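Long-range contacts in neural CELL adhesion molecule 1,140 KDA isoform (Homo sapiens, PDB 2VKW), which is a cell adhesion receptor that probably mediates contacts between neural cells, here represented by its first and second fibronectin type III domains: residues K114-M119 with N129-D134; E179-A184 with A193-F198. All blocks are in the same frame, centred on the assembly; numbering follows the deposited sequence.

Contact 1 (K114-M119 with N129-D134); sequences KLEGQM and NLIKQD
Lys114 and Ile131 face each other as a hydrogen-bonded pair where strand 114-119 runs antiparallel to residues 129-131, the axes 4.8 Å apart and the strand directions at 148°. Leu115 and Leu130 make the non-hydrogen-bonded pair that follows, and Glu116 and Asn129 the next hydrogen-bonded one. This last pair is closed by two bonds, Glu116 N to Asn129 O at 2.9 Å and Asn129 N to Glu116 O at 2.7 Å. At the other end Ile131 N reaches Lys114 O at 2.9 Å, while the return bond from Lys114 N is weak. On the face of Lys114 and Glu116, Ile131 touches both side chains: its CB meets Lys114 CB at 3.5 Å, and its CD1, carried toward Glu116 by CG1 anti to the carbonyl carbon (chi1 -58°), rests 3.5 Å from Glu116 CB. The Glu116 carboxylate continues to a salt bridge with Arg199 of the second subunit. Gln133, past the strand, lays its CG 3.5 Å from Lys114 CB. On the reverse face Leu115 and Leu130 run alongside each other into the sandwich, their CD2 methyls tightly packed. Such a hairpin, one face leucine-lined, is the A-B pair of a fibronectin type III beta sandwich.

Contact 2 (E179-A184 with A193-F198); sequences EVYVVA and AAHFVF
Val180 and Val182 pair with Phe196 and Ala194 through two backbone bonds each, in an antiparallel ladder whose strand axes come within 4.6 Å at 165°. This is the F-G hairpin of a fibronectin type III domain. The bond from Val182 N to Ala194 O measures 2.7 Å, and Ala194 N answers to Val182 O with an almost straight N-H...O angle of 175°. Between these pairs the backbones draw close, and Ala194 O also receives a CA-H...O contact from Tyr181 CA, at 3.2 Å. Val180 turns inward with the phenylalanines: its CB lies 4.0 Å from Phe196 CE2, and its CG2 meets the edge of the Phe198 ring, in plane, at 3.8 Å from CE2. On the reverse side Ala193 CB fits between Val183 CG2 and the edge of the Tyr181 ring. The Tyr181 hydroxyl goes on to a hydrogen bond with Glu67 of the second subunit. His195 runs beside Tyr181, the two ring planes oblique. With His195 CG set between its backbone N and carbonyl carbon (chi1 61°), the imidazole comes to lie beyond the CE2 side of the tyrosine, His195 CD2 3.5 Å from Tyr181 CE2. The CH-pi contact is made by His195 CB, over one face of the Tyr181 ring, 3.6 Å from its centroid.

Both contacts belong to the second fibronectin type III domain, in series along the chain: the hairpin of contact 1 closes before that of contact 2 opens. Contact 1 lies in the three-stranded sheet (114-119, 126-131, 166-169) and contact 2 in the four-stranded one (158-160, 142-149, 177-186, 189-199), so together they represent the two halves of the sandwich. Their centres are about 10 Å apart, and Leu115 bridges them, its CD1 3.5 Å from Phe196 CD2 and its CD2 3.7 Å from Val182 CG2. Each contact also meets the second subunit, where Val197 and Phe198 join a parallel beta ladder that carries the sheet across the interface of this assembly.

Contact 1 (K114-M119 with N129-D134)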
ATOM      1  N   LYS A 114       4.317  -8.063  -4.380  1.00 18.82           N
ATOM      2  CA  LYS A 114       3.263  -7.332  -5.061  1.00 21.87           C
ATOM      3  C   LYS A 114       2.164  -8.353  -5.329  1.00 20.45           C
ATOM      4  O   LYS A 114       2.436  -9.448  -5.830  1.00 18.76           O
ATOM      5  CB  LYS A 114       3.812  -6.752  -6.369  1.00 26.04           C
ATOM      6  CG  LYS A 114       3.022  -5.586  -6.931  1.00 31.46           C
ATOM      7  CD  LYS A 114       3.872  -4.788  -7.920  1.00 34.88           C
ATOM      8  CE  LYS A 114       3.137  -3.539  -8.408  1.00 39.28           C
ATOM      9  NZ  LYS A 114       4.032  -2.617  -9.176  1.00 40.42           N
ATOM     10  N   LEU A 115       0.927  -7.998  -4.999  1.00 18.91           N
ATOM     11  CA  LEU A 115      -0.190  -8.919  -5.176  1.00 18.70           C
ATOM     12  C   LEU A 115      -1.180  -8.545  -6.276  1.00 19.94           C
ATOM     13  O   LEU A 115      -1.716  -7.437  -6.309  1.00 19.47           O
ATOM     14  CB  LEU A 115      -0.923  -9.070  -3.845  1.00 18.20           C
ATOM     15  CG  LEU A 115      -0.009  -9.547  -2.716  1.00 18.41           C
ATOM     16  CD1 LEU A 115      -0.756  -9.508  -1.400  1.00 16.68           C
ATOM     17  CD2 LEU A 115       0.487 -10.962  -3.028  1.00 18.65           C
ATOM     18  N   GLU A 116      -1.431  -9.495  -7.170  1.00 19.23           N
ATOM     19  CA  GLU A 116      -2.349  -9.279  -8.274  1.00 20.78           C
ATOM     20  C   GLU A 116      -3.417 -10.363  -8.283  1.00 20.16           C
ATOM     21  O   GLU A 116      -3.173 -11.475  -8.741  1.00 21.47           O
ATOM     22  CB  GLU A 116      -1.584  -9.301  -9.595  1.00 20.03           C
ATOM     23  CG  GLU A 116      -2.414  -8.875 -10.786  1.00 21.38           C
ATOM     24  CD  GLU A 116      -1.671  -9.060 -12.091  1.00 22.26           C
ATOM     25  OE1 GLU A 116      -1.939 -10.059 -12.786  1.00 22.18           O
ATOM     26  OE2 GLU A 116      -0.808  -8.210 -12.409  1.00 23.39           O
ATOM     27  N   GLY A 117      -4.602 -10.034  -7.783  1.00 19.86           N
ATOM     28  CA  GLY A 117      -5.673 -11.007  -7.740  1.00 19.87           C
ATOM     29  C   GLY A 117      -6.507 -11.075  -9.009  1.00 20.67           C
ATOM     30  O   GLY A 117      -6.726 -10.072  -9.689  1.00 20.62           O
ATOM     31  N   GLN A 118      -6.957 -12.278  -9.334  1.00 19.81           N
ATOM     32  CA  GLN A 118      -7.793 -12.502 -10.501  1.00 22.17           C
ATOM     33  C   GLN A 118      -9.079 -13.093  -9.931  1.00 22.65           C
ATOM     34  O   GLN A 118      -9.097 -14.240  -9.484  1.00 18.61           O
ATOM     35  CB  GLN A 118      -7.104 -13.480 -11.462  1.00 22.20           C
ATOM     36  CG  GLN A 118      -7.910 -13.826 -12.703  1.00 24.74           C
ATOM     37  CD  GLN A 118      -7.080 -14.517 -13.786  1.00 26.41           C
ATOM     38  OE1 GLN A 118      -6.182 -15.305 -13.491  1.00 25.90           O
ATOM     39  NE2 GLN A 118      -7.392 -14.229 -15.049  1.00 27.37           N
ATOM     40  N   MET A 119     -10.143 -12.293  -9.917  1.00 25.94           N
ATOM     41  CA  MET A 119     -11.417 -12.742  -9.358  1.00 29.56           C
ATOM     42  C   MET A 119     -11.922 -13.983 -10.061  1.00 29.35           C
ATOM     43  O   MET A 119     -11.830 -14.098 -11.279  1.00 28.84           O
ATOM     44  CB  MET A 119     -12.483 -11.639  -9.445  1.00 32.32           C
ATOM     45  CG  MET A 119     -12.135 -10.341  -8.716  1.00 36.19           C
ATOM     46  SD  MET A 119     -11.657 -10.565  -6.982  1.00 40.09           S
ATOM     47  CE  MET A 119      -9.883 -10.699  -7.185  1.00 39.85           C
ATOM     48  N   ASN A 129      -1.843 -13.720  -7.923  1.00 20.79           N
ATOM     49  CA  ASN A 129      -0.553 -13.848  -8.598  1.00 21.01           C
ATOM     50  C   ASN A 129       0.478 -13.033  -7.827  1.00 21.62           C
ATOM     51  O   ASN A 129       0.237 -11.881  -7.480  1.00 22.23           O
ATOM     52  CB  ASN A 129      -0.626 -13.335 -10.047  1.00 20.44           C
ATOM     53  CG  ASN A 129      -1.539 -14.174 -10.929  1.00 21.37           C
ATOM     54  OD1 ASN A 129      -2.576 -13.694 -11.394  1.00 23.78           O
ATOM     55  ND2 ASN A 129      -1.158 -15.428 -11.164  1.00 19.90           N
ATOM     56  N   LEU A 130       1.628 -13.632  -7.560  1.00 23.12           N
ATOM     57  CA  LEU A 130       2.683 -12.945  -6.828  1.00 24.82           C
ATOM     58  C   LEU A 130       3.649 -12.268  -7.798  1.00 26.73           C
ATOM     59  O   LEU A 130       4.557 -12.907  -8.332  1.00 27.50           O
ATOM     60  CB  LEU A 130       3.423 -13.945  -5.942  1.00 22.58           C
ATOM     61  CG  LEU A 130       2.457 -14.772  -5.083  1.00 23.37           C
ATOM     62  CD1 LEU A 130       3.201 -15.892  -4.383  1.00 22.84           C
ATOM     63  CD2 LEU A 130       1.767 -13.869  -4.080  1.00 22.60           C
ATOM     64  N   ILE A 131       3.429 -10.973  -8.029  1.00 28.43           N
ATOM     65  CA  ILE A 131       4.264 -10.179  -8.927  1.00 30.52           C
ATOM     66  C   ILE A 131       5.647  -9.962  -8.318  1.00 31.95           C
ATOM     67  O   ILE A 131       5.782  -9.611  -7.140  1.00 31.86           O
ATOM     68  CB  ILE A 131       3.622  -8.813  -9.212  1.00 32.16           C
ATOM     69  CG1 ILE A 131       2.240  -9.010  -9.830  1.00 31.68           C
ATOM     70  CG2 ILE A 131       4.509  -8.000 -10.140  1.00 31.36           C
ATOM     71  CD1 ILE A 131       1.487  -7.720 -10.049  1.00 35.53           C
ATOM     72  N   LYS A 132       6.671 -10.158  -9.138  1.00 33.15           N
ATOM     73  CA  LYS A 132       8.056 -10.035  -8.697  1.00 34.61           C
ATOM     74  C   LYS A 132       8.451  -8.673  -8.130  1.00 32.75           C
ATOM     75  O   LYS A 132       8.338  -7.654  -8.805  1.00 33.82           O
ATOM     76  CB  LYS A 132       8.995 -10.392  -9.859  1.00 37.21           C
ATOM     77  CG  LYS A 132      10.260 -11.131  -9.436  1.00 41.49           C
ATOM     78  CD  LYS A 132       9.915 -12.458  -8.757  1.00 43.84           C
ATOM     79  CE  LYS A 132      11.160 -13.223  -8.317  1.00 44.19           C
ATOM     80  NZ  LYS A 132      10.809 -14.486  -7.599  1.00 43.42           N
ATOM     81  N   GLN A 133       8.900  -8.664  -6.879  1.00 30.60           N
ATOM     82  CA  GLN A 133       9.363  -7.439  -6.232  1.00 29.59           C
ATOM     83  C   GLN A 133      10.825  -7.689  -5.875  1.00 28.84           C
ATOM     84  O   GLN A 133      11.380  -8.726  -6.258  1.00 29.78           O
ATOM     85  CB  GLN A 133       8.554  -7.138  -4.962  1.00 29.79           C
ATOM     86  CG  GLN A 133       7.123  -6.634  -5.212  1.00 31.95           C
ATOM     87  CD  GLN A 133       7.071  -5.344  -6.036  1.00 32.89           C
ATOM     88  OE1 GLN A 133       7.392  -5.335  -7.229  1.00 32.00           O
ATOM     89  NE2 GLN A 133       6.670  -4.250  -5.397  1.00 32.91           N
ATOM     90  N   ASP A 134      11.453  -6.760  -5.155  1.00 24.95           N
ATOM     91  CA  ASP A 134      12.849  -6.935  -4.766  1.00 21.24           C
ATOM     92  C   ASP A 134      12.970  -8.153  -3.852  1.00 19.66           C
ATOM     93  O   ASP A 134      12.252  -8.266  -2.856  1.00 20.45           O
ATOM     94  CB  ASP A 134      13.367  -5.698  -4.028  1.00 21.13           C
ATOM     95  CG  ASP A 134      14.883  -5.584  -4.072  1.00 21.63           C
ATOM     96  OD1 ASP A 134      15.565  -6.622  -3.969  1.00 20.78           O
ATOM     97  OD2 ASP A 134      15.397  -4.454  -4.202  1.00 24.06           O
TER

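Contact 2 (E179-A184 with A193-F198)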
ATOM      1  N   GLU A 179      -9.373 -10.843   3.912  1.00 15.80           N
ATOM      2  CA  GLU A 179      -8.102 -10.134   3.923  1.00 17.60           C
ATOM      3  C   GLU A 179      -7.020 -11.191   3.727  1.00 16.30           C
ATOM      4  O   GLU A 179      -7.104 -12.296   4.264  1.00 14.57           O
ATOM      5  CB  GLU A 179      -7.882  -9.314   5.211  1.00 17.77           C
ATOM      6  CG  GLU A 179      -7.980 -10.045   6.532  1.00 18.87           C
ATOM      7  CD  GLU A 179      -7.582  -9.151   7.712  1.00 19.94           C
ATOM      8  OE1 GLU A 179      -7.785  -9.557   8.878  1.00 21.35           O
ATOM      9  OE2 GLU A 179      -7.057  -8.042   7.475  1.00 19.97           O
ATOM     10  N   VAL A 180      -6.026 -10.860   2.914  1.00 16.58           N
ATOM     11  CA  VAL A 180      -4.941 -11.785   2.617  1.00 15.75           C
ATOM     12  C   VAL A 180      -3.589 -11.132   2.875  1.00 17.63           C
ATOM     13  O   VAL A 180      -3.341 -10.012   2.418  1.00 18.27           O
ATOM     14  CB  VAL A 180      -4.991 -12.231   1.129  1.00 16.23           C
ATOM     15  CG1 VAL A 180      -3.846 -13.189   0.826  1.00 15.99           C
ATOM     16  CG2 VAL A 180      -6.326 -12.887   0.820  1.00 13.48           C
ATOM     17  N   TYR A 181      -2.724 -11.833   3.609  1.00 17.16           N
ATOM     18  CA  TYR A 181      -1.376 -11.351   3.907  1.00 15.56           C
ATOM     19  C   TYR A 181      -0.334 -12.311   3.332  1.00 16.09           C
ATOM     20  O   TYR A 181      -0.360 -13.518   3.586  1.00 14.50           O
ATOM     21  CB  TYR A 181      -1.162 -11.202   5.421  1.00 15.39           C
ATOM     22  CG  TYR A 181      -1.947 -10.061   6.025  1.00 18.73           C
ATOM     23  CD1 TYR A 181      -3.331 -10.141   6.156  1.00 18.55           C
ATOM     24  CD2 TYR A 181      -1.315  -8.876   6.412  1.00 18.78           C
ATOM     25  CE1 TYR A 181      -4.074  -9.074   6.655  1.00 20.48           C
ATOM     26  CE2 TYR A 181      -2.054  -7.794   6.912  1.00 20.94           C
ATOM     27  CZ  TYR A 181      -3.436  -7.909   7.028  1.00 21.04           C
ATOM     28  OH  TYR A 181      -4.192  -6.870   7.520  1.00 25.15           O
ATOM     29  N   VAL A 182       0.587 -11.773   2.546  1.00 16.08           N
ATOM     30  CA  VAL A 182       1.607 -12.611   1.951  1.00 16.57           C
ATOM     31  C   VAL A 182       2.997 -12.154   2.340  1.00 15.85           C
ATOM     32  O   VAL A 182       3.339 -10.977   2.220  1.00 17.19           O
ATOM     33  CB  VAL A 182       1.486 -12.626   0.416  1.00 17.81           C
ATOM     34  CG1 VAL A 182       2.574 -13.521  -0.178  1.00 18.71           C
ATOM     35  CG2 VAL A 182       0.093 -13.118   0.008  1.00 13.05           C
ATOM     36  N   VAL A 183       3.789 -13.096   2.831  1.00 15.92           N
ATOM     37  CA  VAL A 183       5.154 -12.819   3.234  1.00 15.06           C
ATOM     38  C   VAL A 183       6.132 -13.539   2.324  1.00 16.54           C
ATOM     39  O   VAL A 183       5.942 -14.713   1.988  1.00 16.48           O
ATOM     40  CB  VAL A 183       5.425 -13.282   4.681  1.00 16.54           C
ATOM     41  CG1 VAL A 183       6.937 -13.231   4.989  1.00 11.62           C
ATOM     42  CG2 VAL A 183       4.661 -12.393   5.651  1.00 15.29           C
ATOM     43  N   ALA A 184       7.172 -12.816   1.926  1.00 17.00           N
ATOM     44  CA  ALA A 184       8.236 -13.355   1.093  1.00 16.50           C
ATOM     45  C   ALA A 184       9.369 -13.691   2.061  1.00 17.26           C
ATOM     46  O   ALA A 184       9.734 -12.870   2.904  1.00 15.54           O
ATOM     47  CB  ALA A 184       8.698 -12.315   0.097  1.00 14.79           C
ATOM     48  N   ALA A 193       4.744  -8.114   5.679  1.00 17.49           N
ATOM     49  CA  ALA A 193       3.616  -8.650   4.923  1.00 17.73           C
ATOM     50  C   ALA A 193       2.923  -7.714   3.937  1.00 17.79           C
ATOM     51  O   ALA A 193       2.661  -6.554   4.233  1.00 20.30           O
ATOM     52  CB  ALA A 193       2.582  -9.230   5.888  1.00 12.63           C
ATOM     53  N   ALA A 194       2.651  -8.238   2.750  1.00 18.38           N
ATOM     54  CA  ALA A 194       1.935  -7.501   1.722  1.00 19.80           C
ATOM     55  C   ALA A 194       0.504  -7.962   1.946  1.00 21.70           C
ATOM     56  O   ALA A 194       0.282  -9.065   2.451  1.00 21.73           O
ATOM     57  CB  ALA A 194       2.400  -7.916   0.341  1.00 19.83           C
ATOM     58  N   HIS A 195      -0.473  -7.148   1.582  1.00 22.30           N
ATOM     59  CA  HIS A 195      -1.841  -7.573   1.814  1.00 24.46           C
ATOM     60  C   HIS A 195      -2.851  -6.815   0.998  1.00 22.58           C
ATOM     61  O   HIS A 195      -2.526  -5.825   0.358  1.00 24.25           O
ATOM     62  CB  HIS A 195      -2.172  -7.435   3.300  1.00 26.03           C
ATOM     63  CG  HIS A 195      -2.073  -6.033   3.811  1.00 30.67           C
ATOM     64  ND1 HIS A 195      -3.057  -5.091   3.595  1.00 33.61           N
ATOM     65  CD2 HIS A 195      -1.103  -5.408   4.520  1.00 33.56           C
ATOM     66  CE1 HIS A 195      -2.696  -3.947   4.149  1.00 34.85           C
ATOM     67  NE2 HIS A 195      -1.515  -4.112   4.717  1.00 35.34           N
ATOM     68  N   PHE A 196      -4.082  -7.306   1.018  1.00 22.05           N
ATOM     69  CA  PHE A 196      -5.173  -6.666   0.304  1.00 22.45           C
ATOM     70  C   PHE A 196      -6.470  -7.356   0.699  1.00 22.50           C
ATOM     71  O   PHE A 196      -6.456  -8.479   1.203  1.00 22.76           O
ATOM     72  CB  PHE A 196      -4.951  -6.738  -1.216  1.00 22.90           C
ATOM     73  CG  PHE A 196      -5.209  -8.092  -1.817  1.00 24.47           C
ATOM     74  CD1 PHE A 196      -6.444  -8.391  -2.383  1.00 25.53           C
ATOM     75  CD2 PHE A 196      -4.215  -9.069  -1.822  1.00 23.68           C
ATOM     76  CE1 PHE A 196      -6.690  -9.644  -2.948  1.00 26.37           C
ATOM     77  CE2 PHE A 196      -4.450 -10.327  -2.383  1.00 24.88           C
ATOM     78  CZ  PHE A 196      -5.690 -10.615  -2.948  1.00 25.16           C
ATOM     79  N   VAL A 197      -7.584  -6.662   0.499  1.00 21.81           N
ATOM     80  CA  VAL A 197      -8.897  -7.195   0.818  1.00 20.63           C
ATOM     81  C   VAL A 197      -9.709  -7.358  -0.459  1.00 20.45           C
ATOM     82  O   VAL A 197      -9.525  -6.601  -1.419  1.00 20.56           O
ATOM     83  CB  VAL A 197      -9.653  -6.253   1.772  1.00 23.03           C
ATOM     84  CG1 VAL A 197      -8.989  -6.256   3.143  1.00 24.47           C
ATOM     85  CG2 VAL A 197      -9.657  -4.838   1.202  1.00 24.10           C
ATOM     86  N   PHE A 198     -10.600  -8.346  -0.476  1.00 18.74           N
ATOM     87  CA  PHE A 198     -11.456  -8.595  -1.633  1.00 18.73           C
ATOM     88  C   PHE A 198     -12.789  -9.136  -1.128  1.00 19.61           C
ATOM     89  O   PHE A 198     -12.887  -9.556   0.024  1.00 20.10           O
ATOM     90  CB  PHE A 198     -10.782  -9.586  -2.602  1.00 17.82           C
ATOM     91  CG  PHE A 198     -10.776 -11.014  -2.124  1.00 16.41           C
ATOM     92  CD1 PHE A 198     -11.818 -11.873  -2.450  1.00 15.21           C
ATOM     93  CD2 PHE A 198      -9.724 -11.500  -1.355  1.00 15.10           C
ATOM     94  CE1 PHE A 198     -11.812 -13.198  -2.015  1.00 16.81           C
ATOM     95  CE2 PHE A 198      -9.705 -12.820  -0.915  1.00 16.23           C
ATOM     96  CZ  PHE A 198     -10.753 -13.672  -1.246  1.00 16.54           C
TER